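Long-range contact in viral protein F93 (Sulfolobus turreted icosahedral virus, PDB 2CO5), which probably binds DNA through a winged-helix fold, as a viral protein whose two chains are joined by an interchain disulfide: residues L25-L30 with D67-F72. Sequence-based numbering, arbitrary orientation.
Sequences LEKKRL and DGKVLF
With CG anti to the backbone N in Lys27 (chi1 -168°) but anti to the carbonyl carbon in Lys69 (chi1 -53°), two extended lysine chains run side by side in the same direction. Their like-charged ends come close, NZ of Lys27 lying 3.9 Å from NZ of Lys69, a repulsion probably offset by the salt bridge from Lys27 to Glu62. In the antiparallel backbone ladder Leu25 and Leu71 make a hydrogen-bonded pair: Leu25 N donates to Leu71 O (3.0 Å) within the plane of that carbonyl, whereas Leu71 N reaches Leu25 O (2.7 Å) from above the Leu25 carbonyl plane. Glu26 and Val70 form the next, non-hydrogen-bonded pair. Beyond it Lys69 O is gripped twice, by Lys27 N at 2.9 Å and by a water (2.6 Å) that also accepts from Lys28 N, so hydrogen bonding continues into the turn before helix 30-38. Within 25-30, Glu26 OE1 lies over the centre of one Arg29 guanidinium face, a salt bridge of charges alone. On the Leu25 face, Leu71 CD1 meets Leu30 CD2 at 4.1 Å, the chains crossing nearly at right angles. Strand 24-26 thus edges the winged-helix sheet, 70-73 lies between it and 60-63, Leu25 packs on helix 9-20, Leu71 on helix 44-56, and Leu30 touches both.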
loop_
_atom_site.group_PDB
_atom_site.type_symbol
_atom_site.label_atom_id
_atom_site.label_comp_id
_atom_site.label_asym_id
_atom_site.label_seq_id
_atom_site.Cartn_x
_atom_site.Cartn_y
_atom_site.Cartn_z
ATOM N N LEU B 25 -16.992 -2.458 -15.677
ATOM C CA LEU B 25 -16.249 -3.574 -16.240
ATOM C C LEU B 25 -16.915 -4.892 -15.873
ATOM O O LEU B 25 -17.374 -5.071 -14.742
ATOM C CB LEU B 25 -14.808 -3.550 -15.730
ATOM C CG LEU B 25 -13.838 -4.591 -16.300
ATOM C CD1 LEU B 25 -13.519 -4.314 -17.770
ATOM C CD2 LEU B 25 -12.565 -4.633 -15.462
ATOM N N GLU B 26 -16.972 -5.805 -16.836
ATOM C CA GLU B 26 -17.473 -7.147 -16.583
ATOM C C GLU B 26 -16.515 -7.818 -15.621
ATOM O O GLU B 26 -15.303 -7.688 -15.764
ATOM C CB GLU B 26 -17.579 -7.959 -17.875
ATOM C CG GLU B 26 -18.718 -7.522 -18.788
ATOM C CD GLU B 26 -18.697 -8.212 -20.145
ATOM O OE1 GLU B 26 -17.882 -9.137 -20.345
ATOM O OE2 GLU B 26 -19.506 -7.824 -21.017
ATOM N N LYS B 27 -17.076 -8.515 -14.639
ATOM C CA LYS B 27 -16.305 -9.184 -13.592
ATOM C C LYS B 27 -15.291 -10.186 -14.155
ATOM O O LYS B 27 -14.171 -10.280 -13.660
ATOM C CB LYS B 27 -17.268 -9.891 -12.632
ATOM C CG LYS B 27 -16.669 -10.401 -11.327
ATOM C CD LYS B 27 -17.733 -11.212 -10.579
ATOM C CE LYS B 27 -17.261 -11.694 -9.223
ATOM N NZ LYS B 27 -18.406 -12.207 -8.406
ATOM N N LYS B 28 -15.680 -10.912 -15.199
ATOM C CA LYS B 28 -14.826 -11.956 -15.784
ATOM C C LYS B 28 -13.554 -11.428 -16.462
ATOM O O LYS B 28 -12.672 -12.209 -16.826
ATOM C CB LYS B 28 -15.624 -12.816 -16.774
ATOM C CG LYS B 28 -16.151 -12.086 -18.017
ATOM C CD LYS B 28 -17.107 -12.975 -18.799
ATOM C CE LYS B 28 -17.657 -12.281 -20.036
ATOM N NZ LYS B 28 -18.362 -13.237 -20.949
ATOM N N ARG B 29 -13.464 -10.113 -16.634
ATOM C CA ARG B 29 -12.324 -9.505 -17.301
ATOM C C ARG B 29 -11.353 -8.825 -16.341
ATOM O O ARG B 29 -10.256 -8.458 -16.745
ATOM C CB ARG B 29 -12.816 -8.527 -18.369
ATOM C CG ARG B 29 -13.317 -9.262 -19.605
ATOM C CD ARG B 29 -14.244 -8.453 -20.472
ATOM N NE ARG B 29 -14.854 -9.318 -21.487
ATOM C CZ ARG B 29 -15.616 -8.904 -22.498
ATOM N NH1 ARG B 29 -15.893 -7.615 -22.663
ATOM N NH2 ARG B 29 -16.107 -9.795 -23.351
ATOM N N LEU B 30 -11.740 -8.683 -15.075
ATOM C CA LEU B 30 -10.935 -7.933 -14.111
ATOM C C LEU B 30 -9.535 -8.512 -13.957
ATOM O O LEU B 30 -8.559 -7.777 -13.989
ATOM C CB LEU B 30 -11.631 -7.880 -12.744
ATOM C CG LEU B 30 -10.886 -7.151 -11.622
ATOM C CD1 LEU B 30 -10.522 -5.723 -12.028
ATOM C CD2 LEU B 30 -11.720 -7.164 -10.350
ATOM N N ASP B 67 -24.597 -11.960 -20.218
ATOM C CA ASP B 67 -23.208 -12.331 -20.521
ATOM C C ASP B 67 -22.287 -11.872 -19.388
ATOM O O ASP B 67 -21.468 -10.963 -19.549
ATOM C CB ASP B 67 -22.749 -11.797 -21.894
ATOM C CG ASP B 67 -23.376 -10.458 -22.257
ATOM O OD1 ASP B 67 -24.526 -10.454 -22.761
ATOM O OD2 ASP B 67 -22.712 -9.417 -22.060
ATOM N N GLY B 68 -22.450 -12.515 -18.233
ATOM C CA GLY B 68 -21.598 -12.278 -17.070
ATOM C C GLY B 68 -22.046 -11.126 -16.187
ATOM O O GLY B 68 -22.789 -10.242 -16.621
ATOM N N LYS B 69 -21.575 -11.138 -14.941
ATOM C CA LYS B 69 -21.853 -10.061 -13.996
ATOM C C LYS B 69 -21.045 -8.820 -14.385
ATOM O O LYS B 69 -19.946 -8.934 -14.928
ATOM C CB LYS B 69 -21.504 -10.488 -12.566
ATOM C CG LYS B 69 -22.159 -11.797 -12.118
ATOM C CD LYS B 69 -21.820 -12.130 -10.675
ATOM C CE LYS B 69 -22.198 -13.563 -10.332
ATOM N NZ LYS B 69 -21.895 -13.909 -8.913
ATOM N N VAL B 70 -21.608 -7.642 -14.133
ATOM C CA VAL B 70 -20.933 -6.381 -14.419
ATOM C C VAL B 70 -20.628 -5.652 -13.123
ATOM O O VAL B 70 -21.499 -5.506 -12.261
ATOM C CB VAL B 70 -21.779 -5.450 -15.313
ATOM C CG1 VAL B 70 -21.062 -4.111 -15.496
ATOM C CG2 VAL B 70 -22.062 -6.102 -16.663
ATOM N N LEU B 71 -19.379 -5.204 -12.993
ATOM C CA LEU B 71 -18.961 -4.379 -11.866
ATOM C C LEU B 71 -19.111 -2.902 -12.225
ATOM O O LEU B 71 -18.844 -2.494 -13.354
ATOM C CB LEU B 71 -17.510 -4.685 -11.466
ATOM C CG LEU B 71 -17.235 -6.072 -10.881
ATOM C CD1 LEU B 71 -15.741 -6.259 -10.612
ATOM C CD2 LEU B 71 -18.061 -6.298 -9.599
ATOM N N PHE B 72 -19.561 -2.120 -11.249
ATOM C CA PHE B 72 -19.664 -0.676 -11.367
ATOM C C PHE B 72 -18.960 -0.035 -10.182
ATOM O O PHE B 72 -19.065 -0.527 -9.056
ATOM C CB PHE B 72 -21.122 -0.237 -11.352
ATOM C CG PHE B 72 -21.919 -0.719 -12.531
ATOM C CD1 PHE B 72 -22.551 -1.956 -12.498
ATOM C CD2 PHE B 72 -22.052 0.069 -13.664
ATOM C CE1 PHE B 72 -23.287 -2.409 -13.579
ATOM C CE2 PHE B 72 -22.800 -0.374 -14.752
ATOM C CZ PHE B 72 -23.411 -1.624 -14.702
HETATM O O HOH W 1 -18.637 -10.857 -16.053
#